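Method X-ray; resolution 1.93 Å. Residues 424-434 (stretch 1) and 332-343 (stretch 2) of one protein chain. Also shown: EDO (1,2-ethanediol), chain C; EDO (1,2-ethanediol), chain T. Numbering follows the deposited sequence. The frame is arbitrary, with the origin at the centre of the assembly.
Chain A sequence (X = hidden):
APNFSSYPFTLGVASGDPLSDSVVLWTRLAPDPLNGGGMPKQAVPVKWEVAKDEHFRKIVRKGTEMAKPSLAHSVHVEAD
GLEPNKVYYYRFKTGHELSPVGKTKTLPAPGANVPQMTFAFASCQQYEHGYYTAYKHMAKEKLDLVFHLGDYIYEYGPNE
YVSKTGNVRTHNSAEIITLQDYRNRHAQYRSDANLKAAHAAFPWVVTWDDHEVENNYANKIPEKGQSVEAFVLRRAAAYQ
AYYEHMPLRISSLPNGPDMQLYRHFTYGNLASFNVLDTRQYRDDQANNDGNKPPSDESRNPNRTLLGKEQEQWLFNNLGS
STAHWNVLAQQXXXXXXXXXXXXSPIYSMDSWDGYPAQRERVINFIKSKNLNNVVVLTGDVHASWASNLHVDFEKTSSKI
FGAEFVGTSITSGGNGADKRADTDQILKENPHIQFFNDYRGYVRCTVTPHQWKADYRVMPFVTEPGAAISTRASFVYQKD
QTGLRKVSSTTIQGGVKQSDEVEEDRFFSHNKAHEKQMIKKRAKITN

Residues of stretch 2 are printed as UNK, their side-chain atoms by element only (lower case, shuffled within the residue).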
ATOM      1  N   ASP A 424       4.268  25.976   2.232  1.00 28.01           N
ATOM      2  CA  ASP A 424       4.368  26.901   3.382  1.00 28.86           C
ATOM      3  C   ASP A 424       3.000  27.218   3.960  1.00 27.18           C
ATOM      4  O   ASP A 424       2.833  27.183   5.179  1.00 27.06           O
ATOM      5  CB  ASP A 424       5.093  28.189   2.987  1.00 32.61           C
ATOM      6  CG  ASP A 424       6.579  27.966   2.736  1.00 39.49           C
ATOM      7  OD1 ASP A 424       7.173  27.021   3.320  1.00 38.08           O
ATOM      8  OD2 ASP A 424       7.150  28.730   1.934  1.00 46.60           O
ATOM      9  N   GLN A 425       2.014  27.458   3.094  1.00 26.34           N
ATOM     10  CA  GLN A 425       0.636  27.725   3.539  1.00 27.90           C
ATOM     11  C   GLN A 425       0.059  26.585   4.357  1.00 24.75           C
ATOM     12  O   GLN A 425      -0.491  26.785   5.451  1.00 24.39           O
ATOM     13  CB  GLN A 425      -0.261  28.000   2.324  1.00 35.02           C
ATOM     14  CG  GLN A 425      -1.748  28.189   2.645  1.00 40.39           C
ATOM     15  CD  GLN A 425      -2.623  27.874   1.450  1.00 52.66           C
ATOM     16  OE1 GLN A 425      -3.528  27.039   1.532  1.00 68.01           O
ATOM     17  NE2 GLN A 425      -2.347  28.532   0.322  1.00 55.79           N
ATOM     18  N   ILE A 426       0.173  25.370   3.834  1.00 23.26           N
ATOM     19  CA  ILE A 426      -0.426  24.230   4.500  1.00 21.29           C
ATOM     20  C   ILE A 426       0.235  23.998   5.849  1.00 21.96           C
ATOM     21  O   ILE A 426      -0.429  23.686   6.854  1.00 22.63           O
ATOM     22  CB  ILE A 426      -0.340  22.944   3.604  1.00 22.36           C
ATOM     23  CG1 ILE A 426      -1.248  23.090   2.368  1.00 23.55           C
ATOM     24  CG2 ILE A 426      -0.729  21.706   4.407  1.00 17.95           C
ATOM     25  CD1 ILE A 426      -0.950  22.052   1.279  1.00 23.44           C
ATOM     26  N   LEU A 427       1.557  24.128   5.886  1.00 25.95           N
ATOM     27  CA  LEU A 427       2.289  23.913   7.150  1.00 24.68           C
ATOM     28  C   LEU A 427       1.909  24.974   8.189  1.00 25.68           C
ATOM     29  O   LEU A 427       1.708  24.657   9.356  1.00 27.60           O
ATOM     30  CB  LEU A 427       3.805  23.922   6.909  1.00 26.63           C
ATOM     31  CG  LEU A 427       4.406  22.768   6.094  1.00 29.95           C
ATOM     32  CD1 LEU A 427       5.906  22.950   5.933  1.00 28.78           C
ATOM     33  CD2 LEU A 427       4.122  21.453   6.724  1.00 31.41           C
ATOM     34  N   LYS A 428       1.801  26.220   7.745  1.00 28.85           N
ATOM     35  CA  LYS A 428       1.354  27.324   8.598  1.00 32.25           C
ATOM     36  C   LYS A 428      -0.007  27.010   9.209  1.00 30.60           C
ATOM     37  O   LYS A 428      -0.211  27.164  10.409  1.00 26.35           O
ATOM     38  CB  LYS A 428       1.262  28.623   7.783  1.00 42.25           C
ATOM     39  CG  LYS A 428       1.761  29.877   8.482  1.00 55.43           C
ATOM     40  CD  LYS A 428       1.602  31.110   7.549  1.00 68.55           C
ATOM     41  CE  LYS A 428       2.726  32.136   7.712  1.00 77.30           C
ATOM     42  NZ  LYS A 428       2.242  33.554   7.580  1.00 79.16           N
ATOM     43  N   GLU A 429      -0.934  26.535   8.379  1.00 27.84           N
ATOM     44  CA  GLU A 429      -2.315  26.348   8.796  1.00 26.80           C
ATOM     45  C   GLU A 429      -2.479  25.085   9.623  1.00 26.84           C
ATOM     46  O   GLU A 429      -3.461  24.927  10.361  1.00 26.92           O
ATOM     47  CB  GLU A 429      -3.220  26.331   7.551  1.00 30.33           C
ATOM     48  CG  GLU A 429      -4.695  26.363   7.841  1.00 30.93           C
ATOM     49  CD  GLU A 429      -5.119  27.560   8.687  1.00 32.87           C
ATOM     50  OE1 GLU A 429      -4.714  28.690   8.345  1.00 32.65           O
ATOM     51  OE2 GLU A 429      -5.856  27.339   9.680  1.00 34.60           O
ATOM     52  N   ASN A 430      -1.495  24.189   9.535  1.00 22.65           N
ATOM     53  CA  ASN A 430      -1.592  22.864  10.159  1.00 22.94           C
ATOM     54  C   ASN A 430      -0.329  22.553  10.978  1.00 25.37           C
ATOM     55  O   ASN A 430       0.488  21.728  10.555  1.00 21.75           O
ATOM     56  CB  ASN A 430      -1.801  21.776   9.065  1.00 21.03           C
ATOM     57  CG  ASN A 430      -3.088  21.982   8.279  1.00 19.93           C
ATOM     58  OD1 ASN A 430      -4.159  21.614   8.759  1.00 21.73           O
ATOM     59  ND2 ASN A 430      -2.993  22.628   7.120  1.00 20.01           N
ATOM     60  N   PRO A 431      -0.170  23.212  12.135  1.00 27.46           N
ATOM     61  CA  PRO A 431       1.114  23.174  12.875  1.00 26.40           C
ATOM     62  C   PRO A 431       1.469  21.804  13.458  1.00 25.67           C
ATOM     63  O   PRO A 431       2.594  21.595  13.889  1.00 25.55           O
ATOM     64  CB  PRO A 431       0.900  24.207  14.010  1.00 28.89           C
ATOM     65  CG  PRO A 431      -0.601  24.354  14.120  1.00 29.91           C
ATOM     66  CD  PRO A 431      -1.080  24.223  12.704  1.00 28.47           C
ATOM     67  N   HIS A 432       0.525  20.878  13.510  1.00 21.99           N
ATOM     68  CA  HIS A 432       0.841  19.506  13.866  1.00 20.55           C
ATOM     69  C   HIS A 432       1.693  18.786  12.789  1.00 20.60           C
ATOM     70  O   HIS A 432       2.303  17.758  13.072  1.00 18.98           O
ATOM     71  CB  HIS A 432      -0.430  18.699  14.130  1.00 23.91           C
ATOM     72  CG  HIS A 432      -1.371  18.676  12.968  1.00 24.45           C
ATOM     73  ND1 HIS A 432      -2.174  19.748  12.644  1.00 26.24           N
ATOM     74  CD2 HIS A 432      -1.596  17.733  12.021  1.00 24.80           C
ATOM     75  CE1 HIS A 432      -2.860  19.462  11.548  1.00 28.83           C
ATOM     76  NE2 HIS A 432      -2.538  18.240  11.158  1.00 24.96           N
ATOM     77  N   ILE A 433       1.731  19.333  11.580  1.00 21.00           N
ATOM     78  CA  ILE A 433       2.452  18.742  10.479  1.00 21.97           C
ATOM     79  C   ILE A 433       3.930  19.175  10.536  1.00 23.72           C
ATOM     80  O   ILE A 433       4.256  20.361  10.455  1.00 21.84           O
ATOM     81  CB  ILE A 433       1.836  19.104   9.090  1.00 21.51           C
ATOM     82  CG1 ILE A 433       0.368  18.643   8.984  1.00 22.50           C
ATOM     83  CG2 ILE A 433       2.641  18.438   7.971  1.00 22.26           C
ATOM     84  CD1 ILE A 433      -0.286  18.798   7.584  1.00 21.22           C
ATOM     85  N   GLN A 434       4.811  18.189  10.594  1.00 23.79           N
ATOM     86  CA  GLN A 434       6.233  18.420  10.847  1.00 23.86           C
ATOM     87  C   GLN A 434       7.107  18.294   9.608  1.00 27.69           C
ATOM     88  O   GLN A 434       8.292  18.629   9.664  1.00 27.17           O
ATOM     89  CB  GLN A 434       6.720  17.403  11.881  1.00 23.18           C
ATOM     90  CG  GLN A 434       5.967  17.440  13.193  1.00 25.45           C
ATOM     91  CD  GLN A 434       6.048  18.818  13.821  1.00 29.46           C
ATOM     92  OE1 GLN A 434       7.145  19.345  14.001  1.00 28.03           O
ATOM     93  NE2 GLN A 434       4.891  19.432  14.093  1.00 26.83           N
ATOM     94  N   UNK A 332      -5.184   6.289   3.574  1.00 16.16           N
ATOM     95  CA  UNK A 332      -5.455   7.687   3.291  1.00 15.75           C
ATOM     96  C   UNK A 332      -5.095   8.639   4.453  1.00 15.68           C
ATOM     97  O   UNK A 332      -4.950   8.239   5.604  1.00 18.57           O
ATOM     98  c   UNK A 332      -9.334   7.624   3.864  1.00 20.01           C
ATOM     99  c   UNK A 332      -7.230   7.379   1.430  1.00 16.24           C
ATOM    100  c   UNK A 332      -7.860   7.150   3.889  1.00 18.50           C
ATOM    101  c   UNK A 332      -6.958   7.869   2.898  1.00 17.52           C
ATOM    102  N   UNK A 333      -4.948   9.903   4.116  1.00 16.60           N
ATOM    103  CA  UNK A 333      -4.474  10.924   5.059  1.00 17.16           C
ATOM    104  C   UNK A 333      -5.356  11.005   6.312  1.00 19.11           C
ATOM    105  O   UNK A 333      -6.552  11.302   6.236  1.00 17.85           O
ATOM    106  c   UNK A 333      -3.358  13.204   4.897  1.00 17.94           C
ATOM    107  c   UNK A 333      -4.388  12.247   4.340  1.00 17.22           C
ATOM    108  c   UNK A 333      -2.616  14.791   6.592  1.00 20.58           C
ATOM    109  c   UNK A 333      -1.271  14.406   4.665  1.00 20.09           C
ATOM    110  c   UNK A 333      -2.204  13.483   4.187  1.00 19.38           C
ATOM    111  c   UNK A 333      -1.482  15.042   5.875  1.00 19.91           C
ATOM    112  c   UNK A 333      -3.575  13.872   6.090  1.00 20.43           C
ATOM    113  N   UNK A 334      -4.747  10.733   7.473  1.00 17.51           N
ATOM    114  CA  UNK A 334      -5.469  10.619   8.734  1.00 19.02           C
ATOM    115  C   UNK A 334      -5.525  11.937   9.535  1.00 20.27           C
ATOM    116  O   UNK A 334      -6.559  12.253  10.153  1.00 18.92           O
ATOM    117  c   UNK A 334      -7.289   8.107  12.087  1.00 22.85           C
ATOM    118  c   UNK A 334      -5.134   9.837  12.069  1.00 22.62           C
ATOM    119  c   UNK A 334      -6.867   8.710  13.274  1.00 23.48           C
ATOM    120  c   UNK A 334      -5.547   9.256  10.869  1.00 21.91           C
ATOM    121  c   UNK A 334      -6.618   8.379  10.896  1.00 22.51           C
ATOM    122  c   UNK A 334      -5.803   9.571  13.256  1.00 21.39           C
ATOM    123  c   UNK A 334      -4.826   9.542   9.592  1.00 19.89           C
ATOM    124  N   UNK A 335      -4.420  12.675   9.564  1.00 18.37           N
ATOM    125  CA  UNK A 335      -4.357  13.908  10.342  1.00 20.79           C
ATOM    126  C   UNK A 335      -5.216  14.993   9.714  1.00 22.73           C
ATOM    127  O   UNK A 335      -5.614  14.886   8.548  1.00 22.33           O
ATOM    128  c   UNK A 335      -2.909  14.389  10.503  1.00 16.19           C
ATOM    129  N   UNK A 336      -5.498  16.041  10.499  1.00 22.67           N
ATOM    130  CA  UNK A 336      -6.103  17.263   9.980  1.00 21.72           C
ATOM    131  C   UNK A 336      -5.232  17.829   8.875  1.00 22.19           C
ATOM    132  O   UNK A 336      -4.006  17.924   9.014  1.00 23.00           O
ATOM    133  n   UNK A 336      -5.639  22.690  10.919  1.00 23.61           N
ATOM    134  c   UNK A 336      -6.293  18.296  11.114  1.00 22.00           C
ATOM    135  c   UNK A 336      -6.792  19.666  10.687  1.00 23.27           C
ATOM    136  c   UNK A 336      -6.848  20.653  11.897  1.00 24.40           C
ATOM    137  c   UNK A 336      -6.903  22.126  11.477  1.00 22.84           C
ATOM    138  N   UNK A 337      -5.865  18.265   7.787  1.00 19.32           N
ATOM    139  CA  UNK A 337      -5.138  18.661   6.599  1.00 19.82           C
ATOM    140  C   UNK A 337      -5.891  19.747   5.866  1.00 21.64           C
ATOM    141  O   UNK A 337      -6.454  19.540   4.766  1.00 20.74           O
ATOM    142  c   UNK A 337      -4.489  15.152   1.694  1.00 22.09           C
ATOM    143  c   UNK A 337      -3.898  17.446   4.655  1.00 20.16           C
ATOM    144  c   UNK A 337      -4.935  17.402   5.737  1.00 20.45           C
ATOM    145  c   UNK A 337      -2.426  16.391   1.524  1.00 22.72           C
ATOM    146  c   UNK A 337      -4.789  15.720   2.913  1.00 21.28           C
ATOM    147  c   UNK A 337      -3.898  16.654   3.455  1.00 20.82           C
ATOM    148  n   UNK A 337      -2.048  17.891   3.488  1.00 21.57           N
ATOM    149  c   UNK A 337      -3.314  15.477   1.017  1.00 21.45           C
ATOM    150  c   UNK A 337      -2.759  18.161   4.634  1.00 21.39           C
ATOM    151  c   UNK A 337      -2.732  16.963   2.750  1.00 20.81           C
ATOM    152  N   UNK A 338      -5.890  20.930   6.476  1.00 22.41           N
ATOM    153  CA  UNK A 338      -6.671  22.070   5.989  1.00 22.33           C
ATOM    154  C   UNK A 338      -5.962  22.819   4.896  1.00 21.24           C
ATOM    155  O   UNK A 338      -4.894  23.380   5.128  1.00 23.81           O
ATOM    156  n   UNK A 338      -8.203  25.000   7.765  1.00 22.56           N
ATOM    157  o   UNK A 338      -8.450  24.256   5.637  1.00 24.63           O
ATOM    158  c   UNK A 338      -6.985  23.017   7.159  1.00 23.00           C
ATOM    159  c   UNK A 338      -7.940  24.149   6.786  1.00 26.08           C
ATOM    160  N   UNK A 339      -6.574  22.873   3.710  1.00 19.89           N
ATOM    161  CA  UNK A 339      -6.012  23.597   2.570  1.00 22.05           C
ATOM    162  C   UNK A 339      -6.464  25.051   2.499  1.00 21.98           C
ATOM    163  O   UNK A 339      -5.969  25.796   1.664  1.00 24.12           O
ATOM    164  c   UNK A 339      -6.428  22.921   1.258  1.00 24.73           C
ATOM    165  c   UNK A 339      -6.695  19.151   0.953  1.00 30.20           C
ATOM    166  c   UNK A 339      -6.065  21.471   1.184  1.00 25.32           C
ATOM    167  c   UNK A 339      -7.037  20.502   1.036  1.00 27.44           C
ATOM    168  c   UNK A 339      -4.731  21.074   1.237  1.00 27.96           C
ATOM    169  c   UNK A 339      -5.369  18.764   1.036  1.00 29.77           C
ATOM    170  c   UNK A 339      -4.384  19.722   1.172  1.00 28.59           C
ATOM    171  N   UNK A 340      -7.429  25.437   3.337  1.00 25.61           N
ATOM    172  CA  UNK A 340      -7.947  26.806   3.321  1.00 26.49           C
ATOM    173  C   UNK A 340      -7.411  27.574   4.515  1.00 27.13           C
ATOM    174  O   UNK A 340      -6.220  27.502   4.812  1.00 24.42           O
ATOM    175  N   UNK A 341      -8.309  28.250   5.224  1.00 27.99           N
ATOM    176  CA  UNK A 341      -7.960  29.081   6.380  1.00 29.54           C
ATOM    177  C   UNK A 341      -8.811  28.622   7.538  1.00 30.45           C
ATOM    178  O   UNK A 341      -9.701  27.781   7.349  1.00 28.13           O
ATOM    179  o   UNK A 341      -9.691  30.739   5.989  1.00 28.94           O
ATOM    180  c   UNK A 341      -8.271  30.561   6.120  1.00 29.55           C
ATOM    181  c   UNK A 341      -7.579  31.051   4.883  1.00 26.99           C
ATOM    182  N   UNK A 342      -8.558  29.148   8.740  1.00 29.93           N
ATOM    183  CA  UNK A 342      -9.380  28.776   9.901  1.00 33.51           C
ATOM    184  C   UNK A 342     -10.855  29.148   9.689  1.00 31.02           C
ATOM    185  O   UNK A 342     -11.751  28.407  10.086  1.00 32.25           O
ATOM    186  c   UNK A 342      -8.855  29.426  11.191  1.00 38.80           C
ATOM    187  o   UNK A 342      -7.717  28.720  11.668  1.00 53.96           O
ATOM    188  N   UNK A 343     -11.085  30.312   9.087  1.00 34.58           N
ATOM    189  CA  UNK A 343     -12.436  30.841   8.873  1.00 39.11           C
ATOM    190  C   UNK A 343     -13.135  30.128   7.716  1.00 40.34           C
ATOM    191  O   UNK A 343     -14.336  29.859   7.786  1.00 40.04           O
ATOM    192  c   UNK A 343     -12.376  32.337   8.586  1.00 38.41           C
TER
HETATM  193  C1  EDO C 579      -3.903  21.742  15.306  1.00 60.81           C
HETATM  194  O1  EDO C 579      -3.799  22.200  13.940  1.00 60.95           O
HETATM  195  C2  EDO C 579      -2.900  20.656  15.696  1.00 55.16           C
HETATM  196  O2  EDO C 579      -3.471  19.343  15.931  1.00 50.68           O
HETATM  197  C1  EDO T 551      -5.066  26.075  12.947  1.00 66.56           C
HETATM  198  O1  EDO T 551      -4.102  27.064  12.558  1.00 68.33           O
HETATM  199  C2  EDO T 551      -4.617  25.293  14.178  1.00 67.26           C
HETATM  200  O2  EDO T 551      -5.540  24.226  14.439  1.00 69.69           O
HETATM  201  O   HOH W   1      -7.012  25.072  10.343  1.00 28.67           O
HETATM  202  O   HOH W   2      -6.148  30.857   8.824  1.00 37.36           O

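Position 332 has four side-chain carbons, forked at the first with one arm two carbons long, and lies out of reach of stretch 1: Ile332. At 333 one carbon leads to a ring of six, whose edge meets the branched aliphatic chain of Ile433; this is phenylalanine. Phe333 CZ lies 4.3 Å from Ile433 CD1, an apolar contact suited to a buried hydrocarbon. Position 334 repeats the pattern, a carbon and a six-carbon ring, but touches nothing here; it is Phe334.

Position 335 carries a single carbon, which meets the ring of His432, so it is alanine. Ala335 CB sits 3.9 Å from His432 CD2, close to the plane of the imidazole, where a small methyl packs against the ring edge.

At 336 four carbons run in a row to a nitrogen, which reaches the side-chain oxygen of Asn430; this is lysine. The chain is long enough for Lys336 NZ to donate to Asn430 OD1 at 2.8 Å and to a water at 2.8 Å, and NZ also lies 3.2 Å from Glu429 O, at the end of the helix. The backbone serves too: His432 NE2 donates to Lys336 O at 2.6 Å.

Position 337 has fused five- and six-membered rings of eight carbons and one nitrogen, which touch Ile426 and Ile433, hence tryptophan. Its CB points away, yet the broad indole still brings Trp337 CD1 within 3.9 Å of Ile433 CD1 and 4.1 Å of Ile426 CG2.

Position 338 has two carbons, the second bearing oxygen and nitrogen, with the nitrogen near the side chain of Glu429: the amide of asparagine (aspartate would carry two oxygens). Asn338 ND2 donates to the same water, 2.8 Å away, while its backbone N donates to Asn430 OD1 (2.9 Å) and its O accepts from Asn430 ND2 (2.9 Å).

Position 339, a carbon and a six-carbon ring whose edge faces Ile426, is phenylalanine, Phe339 CD1 lying 3.9 Å from Ile426 CD1. Position 340 has no side chain, and its backbone O lies 3.6 Å from Glu429 CG; it is glycine. Gly340 N donates to Asn338 OD1 at 2.8 Å, and its phi/psi of -105/-131 is a conformation glycine adopts readily.

At 341 one carbon bears an oxygen and a carbon; the side chain points away, while the CA lies 3.8 Å from Glu429 OE1: Thr341, whose backbone O accepts from Asn338 ND2 at 3.2 Å. Position 342, a carbon and an oxygen that reaches the Glu429 carboxylate, is serine; Ser342 OG donates to Glu429 OE2 at 3.1 Å. The single carbon at 343 makes Ala343, beyond contact.

The contact centres on Asn430, whose amide pairs with the backbone of Asn338 just after the helix. Isoleucines pack against aromatic rings, while a water joins Glu429, Lys336 and Asn338.

Stretch 2 332-343: IFFAKWNFGTSA
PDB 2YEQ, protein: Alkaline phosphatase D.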